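Ribulose bisphosphate carboxylase (Pyrococcus horikoshii, PDB 2D69) probably catalyses the addition of carbon dioxide and water to ribulose 1,5-bisphosphate, giving two molecules of 3-phosphoglycerate in an archaeal pathway of AMP degradation. Local coordinates at residues T157-K162 with Y175-G180; E168-I173 with E200-K205. All coordinates share one frame; numbering follows the deposited sequence.

Contact 1 (T157-K162 with Y175-G180). With SO4 (sulfate ion), chain E.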
ATOM      1  N   THR A 157      15.004  37.411 -11.623  1.00 15.76           N
ATOM      2  CA  THR A 157      15.895  38.009 -10.650  1.00 16.13           C
ATOM      3  C   THR A 157      16.202  37.100  -9.446  1.00 16.26           C
ATOM      4  O   THR A 157      15.299  36.606  -8.785  1.00 15.61           O
ATOM      5  CB  THR A 157      15.306  39.304 -10.182  1.00 15.57           C
ATOM      6  OG1 THR A 157      15.431  40.272 -11.237  1.00 17.29           O
ATOM      7  CG2 THR A 157      16.156  39.931  -9.107  1.00 19.12           C
ATOM      8  N   VAL A 158      17.487  36.908  -9.170  1.00 17.63           N
ATOM      9  CA  VAL A 158      17.950  36.327  -7.902  1.00 18.31           C
ATOM     10  C   VAL A 158      18.154  37.477  -6.918  1.00 19.23           C
ATOM     11  O   VAL A 158      18.878  38.411  -7.221  1.00 16.74           O
ATOM     12  CB  VAL A 158      19.335  35.681  -8.041  1.00 18.93           C
ATOM     13  CG1 VAL A 158      19.731  34.973  -6.724  1.00 19.26           C
ATOM     14  CG2 VAL A 158      19.375  34.725  -9.229  1.00 20.49           C
ATOM     15  N   PRO A 159      17.532  37.448  -5.743  1.00 20.59           N
ATOM     16  CA  PRO A 159      17.774  38.521  -4.784  1.00 20.57           C
ATOM     17  C   PRO A 159      19.251  38.598  -4.365  1.00 20.53           C
ATOM     18  O   PRO A 159      20.023  37.642  -4.507  1.00 19.47           O
ATOM     19  CB  PRO A 159      16.864  38.163  -3.606  1.00 20.62           C
ATOM     20  CG  PRO A 159      15.803  37.320  -4.192  1.00 19.51           C
ATOM     21  CD  PRO A 159      16.519  36.499  -5.246  1.00 21.10           C
ATOM     22  N   LYS A 160      19.621  39.800  -3.941  1.00 21.50           N
ATOM     23  CA  LYS A 160      20.941  40.150  -3.411  1.00 23.25           C
ATOM     24  C   LYS A 160      20.757  40.684  -1.985  1.00 23.02           C
ATOM     25  O   LYS A 160      19.882  41.531  -1.784  1.00 23.12           O
ATOM     26  CB  LYS A 160      21.566  41.274  -4.257  1.00 24.14           C
ATOM     27  CG  LYS A 160      22.017  40.858  -5.673  1.00 27.29           C
ATOM     28  CD  LYS A 160      23.038  39.727  -5.675  1.00 32.94           C
ATOM     29  CE  LYS A 160      22.906  38.780  -6.901  1.00 37.41           C
ATOM     30  NZ  LYS A 160      23.620  39.421  -8.083  1.00 39.67           N
ATOM     31  N   PRO A 161      21.522  40.212  -0.994  1.00 23.14           N
ATOM     32  CA  PRO A 161      22.513  39.139  -1.131  1.00 22.95           C
ATOM     33  C   PRO A 161      21.831  37.806  -1.391  1.00 23.73           C
ATOM     34  O   PRO A 161      20.605  37.695  -1.282  1.00 23.30           O
ATOM     35  CB  PRO A 161      23.191  39.116   0.224  1.00 23.69           C
ATOM     36  CG  PRO A 161      22.170  39.661   1.171  1.00 23.75           C
ATOM     37  CD  PRO A 161      21.445  40.707   0.389  1.00 23.63           C
ATOM     38  N   LYS A 162      22.623  36.826  -1.777  1.00 24.25           N
ATOM     39  CA  LYS A 162      22.088  35.561  -2.251  1.00 25.23           C
ATOM     40  C   LYS A 162      21.730  34.556  -1.132  1.00 24.52           C
ATOM     41  O   LYS A 162      20.843  33.706  -1.321  1.00 24.59           O
ATOM     42  CB  LYS A 162      23.014  34.999  -3.329  1.00 26.06           C
ATOM     43  CG  LYS A 162      24.369  34.517  -2.886  1.00 26.68           C
ATOM     44  CD  LYS A 162      25.402  34.812  -4.003  1.00 30.64           C
ATOM     45  CE  LYS A 162      26.570  33.851  -4.010  1.00 31.79           C
ATOM     46  NZ  LYS A 162      26.356  32.688  -4.933  1.00 32.84           N
ATOM     47  N   TYR A 175       7.742  40.003  -3.305  1.00 13.55           N
ATOM     48  CA  TYR A 175       6.558  40.856  -3.617  1.00 14.49           C
ATOM     49  C   TYR A 175       6.978  42.060  -4.438  1.00 14.35           C
ATOM     50  O   TYR A 175       6.294  42.428  -5.387  1.00 15.29           O
ATOM     51  CB  TYR A 175       5.891  41.340  -2.343  1.00 14.06           C
ATOM     52  CG  TYR A 175       4.643  42.120  -2.592  1.00 15.36           C
ATOM     53  CD1 TYR A 175       4.666  43.491  -2.600  1.00 15.22           C
ATOM     54  CD2 TYR A 175       3.460  41.477  -2.938  1.00 16.54           C
ATOM     55  CE1 TYR A 175       3.510  44.225  -2.804  1.00 14.25           C
ATOM     56  CE2 TYR A 175       2.311  42.188  -3.202  1.00 14.63           C
ATOM     57  CZ  TYR A 175       2.349  43.564  -3.132  1.00 15.49           C
ATOM     58  OH  TYR A 175       1.242  44.303  -3.400  1.00 12.93           O
ATOM     59  N   GLU A 176       8.074  42.685  -4.032  1.00 14.29           N
ATOM     60  CA  GLU A 176       8.616  43.820  -4.747  1.00 14.85           C
ATOM     61  C   GLU A 176       8.999  43.496  -6.184  1.00 14.15           C
ATOM     62  O   GLU A 176       8.633  44.215  -7.117  1.00 13.75           O
ATOM     63  CB  GLU A 176       9.855  44.408  -4.004  1.00 14.79           C
ATOM     64  CG  GLU A 176       9.580  45.077  -2.659  1.00 15.16           C
ATOM     65  CD  GLU A 176       8.503  46.154  -2.733  1.00 17.01           C
ATOM     66  OE1 GLU A 176       7.440  46.014  -2.087  1.00 14.45           O
ATOM     67  OE2 GLU A 176       8.751  47.159  -3.422  1.00 18.29           O
ATOM     68  N   LEU A 177       9.716  42.401  -6.354  1.00 13.84           N
ATOM     69  CA  LEU A 177      10.277  42.053  -7.663  1.00 14.20           C
ATOM     70  C   LEU A 177       9.223  41.689  -8.660  1.00 14.42           C
ATOM     71  O   LEU A 177       9.206  42.220  -9.787  1.00 14.34           O
ATOM     72  CB  LEU A 177      11.249  40.899  -7.522  1.00 13.54           C
ATOM     73  CG  LEU A 177      12.512  41.240  -6.747  1.00 15.82           C
ATOM     74  CD1 LEU A 177      13.256  40.009  -6.355  1.00 17.54           C
ATOM     75  CD2 LEU A 177      13.405  42.077  -7.587  1.00 18.44           C
ATOM     76  N   TRP A 178       8.328  40.804  -8.228  1.00 14.30           N
ATOM     77  CA  TRP A 178       7.163  40.388  -9.019  1.00 13.93           C
ATOM     78  C   TRP A 178       6.238  41.576  -9.317  1.00 14.35           C
ATOM     79  O   TRP A 178       5.888  41.791 -10.473  1.00 14.82           O
ATOM     80  CB  TRP A 178       6.370  39.275  -8.284  1.00 13.76           C
ATOM     81  CG  TRP A 178       6.900  37.852  -8.399  1.00 14.56           C
ATOM     82  CD1 TRP A 178       7.537  37.299  -9.456  1.00 14.12           C
ATOM     83  CD2 TRP A 178       6.810  36.824  -7.411  1.00 15.52           C
ATOM     84  NE1 TRP A 178       7.801  35.975  -9.214  1.00 14.72           N
ATOM     85  CE2 TRP A 178       7.353  35.655  -7.968  1.00 13.20           C
ATOM     86  CE3 TRP A 178       6.244  36.750  -6.131  1.00 12.09           C
ATOM     87  CZ2 TRP A 178       7.419  34.469  -7.273  1.00 13.10           C
ATOM     88  CZ3 TRP A 178       6.333  35.612  -5.452  1.00 10.28           C
ATOM     89  CH2 TRP A 178       6.925  34.465  -6.012  1.00 11.31           C
ATOM     90  N   SER A 179       5.847  42.342  -8.295  1.00 14.97           N
ATOM     91  CA  SER A 179       4.970  43.512  -8.474  1.00 15.69           C
ATOM     92  C   SER A 179       5.509  44.577  -9.451  1.00 15.54           C
ATOM     93  O   SER A 179       4.744  45.246 -10.146  1.00 14.75           O
ATOM     94  CB  SER A 179       4.632  44.190  -7.121  1.00 16.06           C
ATOM     95  OG  SER A 179       3.959  43.306  -6.249  1.00 15.26           O
ATOM     96  N   GLY A 180       6.814  44.735  -9.500  1.00 15.36           N
ATOM     97  CA  GLY A 180       7.412  45.712 -10.382  1.00 15.83           C
ATOM     98  C   GLY A 180       7.552  45.232 -11.811  1.00 16.09           C
ATOM     99  O   GLY A 180       7.890  46.024 -12.689  1.00 15.58           O
TER
HETATM  100  S   SO4 E1001      24.059  39.504 -11.532  1.00 50.97           S
HETATM  101  O1  SO4 E1001      24.253  40.444 -10.440  1.00 55.49           O
HETATM  102  O2  SO4 E1001      25.203  39.505 -12.412  1.00 53.66           O
HETATM  103  O3  SO4 E1001      23.940  38.189 -10.932  1.00 57.41           O
HETATM  104  O4  SO4 E1001      22.830  39.811 -12.242  1.00 54.54           O

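Contact 2 (E168-I173 with E200-K205). With SO4 (sulfate ion), chain I.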
ATOM      1  N   GLU A 168      10.049  35.247   5.823  1.00 17.52           N
ATOM      2  CA  GLU A 168       9.314  36.510   5.772  1.00 17.42           C
ATOM      3  C   GLU A 168      10.039  37.580   4.948  1.00 16.76           C
ATOM      4  O   GLU A 168       9.437  38.312   4.197  1.00 14.78           O
ATOM      5  CB  GLU A 168       9.089  37.052   7.190  1.00 18.26           C
ATOM      6  CG  GLU A 168       8.173  38.270   7.248  1.00 24.35           C
ATOM      7  CD  GLU A 168       6.852  38.055   6.495  1.00 32.18           C
ATOM      8  OE1 GLU A 168       6.373  38.983   5.798  1.00 38.37           O
ATOM      9  OE2 GLU A 168       6.290  36.938   6.573  1.00 38.56           O
ATOM     10  N   GLU A 169      11.357  37.649   5.093  1.00 15.98           N
ATOM     11  CA  GLU A 169      12.133  38.682   4.412  1.00 15.85           C
ATOM     12  C   GLU A 169      12.137  38.329   2.924  1.00 15.49           C
ATOM     13  O   GLU A 169      12.075  39.196   2.066  1.00 14.40           O
ATOM     14  CB  GLU A 169      13.556  38.743   4.952  1.00 15.91           C
ATOM     15  CG  GLU A 169      13.748  39.221   6.393  1.00 17.78           C
ATOM     16  CD  GLU A 169      15.119  38.830   6.990  1.00 17.05           C
ATOM     17  OE1 GLU A 169      15.737  37.832   6.583  1.00 18.95           O
ATOM     18  OE2 GLU A 169      15.616  39.526   7.884  1.00 18.94           O
ATOM     19  N   TYR A 170      12.189  37.026   2.613  1.00 14.86           N
ATOM     20  CA  TYR A 170      12.215  36.598   1.226  1.00 14.81           C
ATOM     21  C   TYR A 170      10.863  36.905   0.576  1.00 15.23           C
ATOM     22  O   TYR A 170      10.822  37.358  -0.550  1.00 15.45           O
ATOM     23  CB  TYR A 170      12.516  35.118   1.113  1.00 15.21           C
ATOM     24  CG  TYR A 170      13.254  34.679  -0.114  1.00 14.83           C
ATOM     25  CD1 TYR A 170      14.562  35.088  -0.326  1.00 18.07           C
ATOM     26  CD2 TYR A 170      12.675  33.814  -1.054  1.00 16.64           C
ATOM     27  CE1 TYR A 170      15.287  34.685  -1.430  1.00 16.98           C
ATOM     28  CE2 TYR A 170      13.436  33.371  -2.180  1.00 17.61           C
ATOM     29  CZ  TYR A 170      14.740  33.827  -2.346  1.00 15.23           C
ATOM     30  OH  TYR A 170      15.570  33.418  -3.396  1.00 18.81           O
ATOM     31  N   ALA A 171       9.777  36.708   1.322  1.00 15.87           N
ATOM     32  CA  ALA A 171       8.433  37.054   0.845  1.00 16.88           C
ATOM     33  C   ALA A 171       8.331  38.513   0.471  1.00 17.03           C
ATOM     34  O   ALA A 171       7.630  38.868  -0.486  1.00 17.55           O
ATOM     35  CB  ALA A 171       7.383  36.705   1.889  1.00 16.40           C
ATOM     36  N   GLU A 172       9.005  39.366   1.223  1.00 18.02           N
ATOM     37  CA  GLU A 172       8.892  40.827   1.003  1.00 18.93           C
ATOM     38  C   GLU A 172       9.672  41.254  -0.225  1.00 17.46           C
ATOM     39  O   GLU A 172       9.215  42.063  -1.011  1.00 15.10           O
ATOM     40  CB  GLU A 172       9.334  41.633   2.246  1.00 19.74           C
ATOM     41  CG  GLU A 172       8.395  41.401   3.428  1.00 25.47           C
ATOM     42  CD  GLU A 172       8.825  42.069   4.757  1.00 32.67           C
ATOM     43  OE1 GLU A 172      10.046  42.316   5.012  1.00 34.39           O
ATOM     44  OE2 GLU A 172       7.908  42.315   5.566  1.00 34.03           O
ATOM     45  N   ILE A 173      10.870  40.728  -0.381  1.00 16.87           N
ATOM     46  CA  ILE A 173      11.599  41.039  -1.582  1.00 16.74           C
ATOM     47  C   ILE A 173      10.913  40.474  -2.811  1.00 16.50           C
ATOM     48  O   ILE A 173      10.800  41.176  -3.824  1.00 15.91           O
ATOM     49  CB  ILE A 173      13.097  40.697  -1.455  1.00 17.49           C
ATOM     50  CG1 ILE A 173      13.840  41.164  -2.695  1.00 18.68           C
ATOM     51  CG2 ILE A 173      13.352  39.246  -1.161  1.00 19.92           C
ATOM     52  CD1 ILE A 173      13.789  42.674  -2.861  1.00 20.26           C
ATOM     53  N   GLU A 200      10.005  23.797   2.988  1.00 15.37           N
ATOM     54  CA  GLU A 200       8.514  23.713   2.966  1.00 17.02           C
ATOM     55  C   GLU A 200       7.783  24.939   3.460  1.00 15.71           C
ATOM     56  O   GLU A 200       6.590  25.267   3.044  1.00 14.35           O
ATOM     57  CB  GLU A 200       8.006  22.449   3.690  1.00 19.24           C
ATOM     58  CG  GLU A 200       6.521  22.178   3.282  1.00 24.95           C
ATOM     59  CD  GLU A 200       6.008  20.782   3.624  1.00 31.44           C
ATOM     60  OE1 GLU A 200       4.899  20.432   3.139  1.00 34.73           O
ATOM     61  OE2 GLU A 200       6.707  20.052   4.374  1.00 36.19           O
ATOM     62  N   GLU A 201       8.428  25.636   4.385  1.00 13.99           N
ATOM     63  CA  GLU A 201       7.899  26.923   4.874  1.00 14.60           C
ATOM     64  C   GLU A 201       8.010  27.979   3.779  1.00 14.00           C
ATOM     65  O   GLU A 201       7.097  28.738   3.555  1.00 12.58           O
ATOM     66  CB  GLU A 201       8.622  27.351   6.146  1.00 15.11           C
ATOM     67  CG  GLU A 201       8.367  26.421   7.334  1.00 17.07           C
ATOM     68  CD  GLU A 201       9.172  26.784   8.594  1.00 17.31           C
ATOM     69  OE1 GLU A 201       9.290  25.857   9.459  1.00 15.38           O
ATOM     70  OE2 GLU A 201       9.656  27.970   8.722  1.00 14.65           O
ATOM     71  N   ARG A 202       9.119  27.979   3.050  1.00 13.30           N
ATOM     72  CA  ARG A 202       9.275  28.885   1.919  1.00 13.93           C
ATOM     73  C   ARG A 202       8.223  28.616   0.825  1.00 15.19           C
ATOM     74  O   ARG A 202       7.553  29.565   0.379  1.00 14.43           O
ATOM     75  CB  ARG A 202      10.663  28.768   1.324  1.00 13.56           C
ATOM     76  CG  ARG A 202      10.977  29.889   0.361  1.00 12.51           C
ATOM     77  CD  ARG A 202      12.447  30.016   0.123  1.00 12.20           C
ATOM     78  NE  ARG A 202      12.996  29.072  -0.847  1.00 10.14           N
ATOM     79  CZ  ARG A 202      13.850  28.102  -0.532  1.00 12.06           C
ATOM     80  NH1 ARG A 202      14.155  27.855   0.737  1.00 11.45           N
ATOM     81  NH2 ARG A 202      14.405  27.407  -1.499  1.00 12.73           N
ATOM     82  N   VAL A 203       7.999  27.350   0.443  1.00 15.53           N
ATOM     83  CA  VAL A 203       6.942  27.090  -0.557  1.00 16.76           C
ATOM     84  C   VAL A 203       5.578  27.538  -0.124  1.00 16.25           C
ATOM     85  O   VAL A 203       4.838  28.162  -0.889  1.00 16.05           O
ATOM     86  CB  VAL A 203       6.848  25.623  -1.138  1.00 19.00           C
ATOM     87  CG1 VAL A 203       8.153  24.909  -1.136  1.00 18.03           C
ATOM     88  CG2 VAL A 203       5.810  24.800  -0.476  1.00 23.70           C
ATOM     89  N   ARG A 204       5.181  27.213   1.089  1.00 16.50           N
ATOM     90  CA  ARG A 204       3.861  27.677   1.558  1.00 16.73           C
ATOM     91  C   ARG A 204       3.731  29.166   1.451  1.00 16.14           C
ATOM     92  O   ARG A 204       2.694  29.696   0.967  1.00 16.46           O
ATOM     93  CB  ARG A 204       3.624  27.248   2.981  1.00 16.57           C
ATOM     94  CG  ARG A 204       3.471  25.740   3.122  1.00 21.04           C
ATOM     95  CD  ARG A 204       3.367  25.343   4.576  1.00 22.75           C
ATOM     96  NE  ARG A 204       3.505  23.941   4.833  1.00 24.62           N
ATOM     97  CZ  ARG A 204       4.204  23.425   5.852  1.00 28.59           C
ATOM     98  NH1 ARG A 204       4.936  24.188   6.697  1.00 26.87           N
ATOM     99  NH2 ARG A 204       4.214  22.110   5.986  1.00 30.76           N
ATOM    100  N   LYS A 205       4.748  29.896   1.899  1.00 13.39           N
ATOM    101  CA  LYS A 205       4.602  31.359   1.897  1.00 14.29           C
ATOM    102  C   LYS A 205       4.691  31.984   0.520  1.00 13.75           C
ATOM    103  O   LYS A 205       3.868  32.799   0.158  1.00 14.19           O
ATOM    104  CB  LYS A 205       5.619  32.010   2.843  1.00 14.79           C
ATOM    105  CG  LYS A 205       5.582  33.531   2.979  1.00 16.33           C
ATOM    106  CD  LYS A 205       4.281  34.030   3.589  1.00 17.14           C
ATOM    107  CE  LYS A 205       4.321  35.541   3.731  1.00 20.12           C
ATOM    108  NZ  LYS A 205       3.064  36.087   4.412  1.00 21.02           N
TER
HETATM  109  S   SO4 I1005       0.771  37.268   1.158  1.00131.79           S
HETATM  110  O1  SO4 I1005      -0.392  37.996   1.650  1.00132.46           O
HETATM  111  O2  SO4 I1005       1.602  38.170   0.362  1.00131.75           O
HETATM  112  O3  SO4 I1005       1.518  36.725   2.291  1.00131.55           O
HETATM  113  O4  SO4 I1005       0.308  36.169   0.320  1.00132.73           O

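Contact 1 (T157-K162 with Y175-G180)
Both methyl branches of Leu177 meet Thr157, and CD1 also nears Pro159, joining helix 167-179 to the end of strand 154-157 and the loop after it. The side chains of Leu177 and Thr157 stand at about a right angle, and the threonine methyl CG2 reaches both leucine branches, lying 3.8 Å from Leu177 CD2 and 4.0 Å from Leu177 CD1. Thr157 presents this methyl because CG2 lies anti to the backbone N, while OG1 (chi1 -73°) sits beside that N and hydrogen-bonds to a residue just outside the two segments. Pro159 CG is 4.3 Å from Leu177 CD1. All three residues are buried, and carbon atoms alone make the closest contacts.

Beyond the proline the loop turns polar. The bent chain of Lys160, the predicted proton acceptor, brings NZ to a sulfate ion, 2.6 Å from its O1, with a weak hydrogen bond to O3. Gly350 N, Gly373 N and Gln370 NE2 hold the same anion; since these three residues are predicted substrate binders, the sulfate plausibly marks a phosphate position. Lys162, after the cis peptide bond that precedes Pro161, pairs with Asp188 and Glu189.

The contact thus joins the strand end and the helix of the first beta-alpha unit of the TIM barrel: strand 154-157 bonds to strand 184-186, whose Leu185 touches both Pro159 and Leu177, and helix 382-398 adds Pro382 against the leucine.

Contact 2 (E168-I173 with E200-K205)
Helices 168-173 and 200-205 run in broadly the same direction, their axes 10.1 Å apart at closest approach and inclined at -35°, with Ala171 and Lys205 nearest by CA. Lys205 reaches across to the first helix with its aliphatic chain. The methyl of Ala171 rests against that chain, with Ala171 CB 3.8 Å from both Lys205 CG and Lys205 CE. A single bend at chi2 (64°) lets an otherwise extended lysine lie along the alanine and carry its amine beyond it. There Glu168 crosses it at a slant: Glu168 OE2 is 3.7 Å from Lys205 CE, and its salt bridge to Lys205 NZ is long at 4.0 Å. A sulfate ion holds the amine more closely, Lys205 NZ donating to its O3 at 2.7 Å.

Deeper in, Arg202 CD lies 4.0 Å from Tyr170 CD2, and the guanidinium and ring planes are 73° apart. The polar ends of this pair converge on Asp187, which accepts from Tyr170 OH through OD1 and pairs with Arg202 NH2 through OD2.

The chemistry therefore divides in two. The buried half has its hydroxyl and guanidinium tied to Asp187, the guanidinium also to Thr192, Asn197 and Tyr223, next to the predicted magnesium ligands Lys186 and Asp188. The outer half relies on lysine methylenes and a distant ion pair, while the amine's closer partner is the sulfate, probably from the crystallisation liquor, which would also help balance its charge.

Contacts 1 and 2 lie about 12 Å apart, centre to centre, in the TIM-barrel catalytic domain, and share helix 167-179. Their segments alternate along the chain: 157-162, 168-173, 175-180, 200-205. Contact 1 packs the later part of that helix against the end of strand 154-157, and contact 2 sets its earlier part beside helix 199-217, the next helix of the barrel's outer layer. They touch where Pro159 CD packs 3.7 Å from Tyr170 OH, so that one helix meets both the strand end and the neighbouring helix, close to predicted active-site residues. A second subunit also reaches both contacts, with its Trp59 packing on Glu176, Glu172 and Ile173.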